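Local coordinates for protein STI-1 (Caenorhabditis elegans, PDB 4GCN) that is a co-chaperone that binds Hsp70 and Hsp90, inhibits the Hsp90 ATPase and promotes thermotolerance and longevity, the present chain being its N-terminal TPR domain, at residues C65-V69 and A85-A89. Sequence-based numbering, arbitrary orientation. Where two conformers were deposited one is given.
Sequences CEKAV and AMSRA
Successive tetratricopeptide repeats stack by laying the first helix of one repeat against the second helix of the repeat before it, and residues 65-69 and 85-89 illustrate how small side chains permit this. Both segments are regular alpha helix, with Val69 N hydrogen-bonded to Cys65 O and Ala89 N to Ala85 O, each at 3.0 Å. Their axes run nearly antiparallel at 162° (signed crossing -162°) and approach to 8.9 Å, and the CA atoms of Cys65 and Ala85 come within 4.9 Å. Cys65 has its CA-to-CB bond directed toward the partner helix and, in the m rotamer, lays its SG against the backbone there, 3.3 Å from Ala85 O and 3.5 Å from Ala89 N, with Arg88 CG at 3.8 Å, while its CB lies 3.7 Å from Ala89 CB. One turn on, Ala68 CB meets Ala85 CB at 3.7 Å. Val69 (t) then sets CG2 4.1 Å from Ala85 CB and 3.9 Å from CG of Met86, whose CA-to-CB bond points sideways, while its extended m, t, t chain brings the end nearer to residues 65-69. Apolar side-chain contacts predominate, and the two segments together bury 266 Å². Predicted repeats TPR 2 and TPR 3 are thus joined through helices 58-74 and 79-95, with Asn46 of helix 42-54 touching both Ala68 and Ala85, and Trp105 of helix 99-112 covering Met86 and Ala89.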
# COMPACT_ATOMS: atom_id res chain seq x y z
N CYS A 65 1.38 -4.04 2.22
CA CYS A 65 0.90 -3.03 3.15
C CYS A 65 1.69 -3.11 4.44
O CYS A 65 2.03 -2.11 5.03
CB CYS A 65 -0.59 -3.26 3.45
SG CYS A 65 -1.65 -2.91 2.04
N GLU A 66 1.97 -4.31 4.85
CA GLU A 66 2.72 -4.53 6.08
C GLU A 66 4.16 -3.98 5.93
O GLU A 66 4.74 -3.34 6.85
CB GLU A 66 2.77 -6.04 6.39
CG GLU A 66 1.44 -6.65 6.86
CD GLU A 66 1.41 -8.22 6.79
OE1 GLU A 66 2.36 -8.87 6.32
OE2 GLU A 66 0.43 -8.84 7.22
N LYS A 67 4.77 -4.28 4.79
CA LYS A 67 6.05 -3.66 4.40
C LYS A 67 5.98 -2.09 4.40
O LYS A 67 6.81 -1.46 5.02
CB LYS A 67 6.57 -4.20 3.05
CG LYS A 67 7.20 -5.58 3.08
CD LYS A 67 7.48 -6.03 1.63
CE LYS A 67 8.02 -7.43 1.48
NZ LYS A 67 8.92 -7.83 2.60
N ALA A 68 4.95 -1.49 3.81
CA ALA A 68 4.82 -0.06 3.80
C ALA A 68 4.81 0.53 5.20
O ALA A 68 5.45 1.53 5.47
CB ALA A 68 3.53 0.35 3.02
N VAL A 69 4.05 -0.09 6.09
CA VAL A 69 3.93 0.37 7.45
C VAL A 69 5.29 0.29 8.12
O VAL A 69 5.71 1.27 8.78
CB VAL A 69 2.89 -0.45 8.27
CG1 VAL A 69 2.97 -0.14 9.75
CG2 VAL A 69 1.50 -0.27 7.75
N ALA A 85 -1.83 2.69 3.77
CA ALA A 85 -1.42 1.30 3.69
C ALA A 85 -2.34 0.47 4.55
O ALA A 85 -2.73 -0.63 4.16
CB ALA A 85 0.05 1.07 4.13
N MET A 86 -2.63 0.99 5.74
CA MET A 86 -3.48 0.30 6.71
C MET A 86 -4.91 0.08 6.19
O MET A 86 -5.43 -1.04 6.27
CB MET A 86 -3.46 1.05 8.04
CG MET A 86 -2.12 0.90 8.74
SD MET A 86 -2.10 2.05 10.12
CE MET A 86 -0.54 1.56 10.93
N SER A 87 -5.54 1.08 5.59
CA SER A 87 -6.87 0.93 5.05
C SER A 87 -6.87 -0.02 3.87
O SER A 87 -7.83 -0.77 3.66
CB SER A 87 -7.43 2.27 4.60
OG SER A 87 -6.98 3.31 5.45
N ARG A 88 -5.80 0.05 3.06
CA ARG A 88 -5.70 -0.85 1.90
C ARG A 88 -5.66 -2.29 2.37
O ARG A 88 -6.34 -3.17 1.81
CB ARG A 88 -4.48 -0.54 1.01
CG ARG A 88 -4.43 -1.52 -0.19
CD ARG A 88 -3.55 -1.12 -1.36
NE ARG A 88 -4.06 0.06 -2.06
CZ ARG A 88 -3.36 1.19 -2.19
NH1 ARG A 88 -2.15 1.32 -1.61
NH2 ARG A 88 -3.88 2.19 -2.88
N ALA A 89 -4.84 -2.55 3.39
CA ALA A 89 -4.83 -3.84 4.00
C ALA A 89 -6.20 -4.28 4.51
O ALA A 89 -6.52 -5.47 4.39
CB ALA A 89 -3.82 -3.88 5.19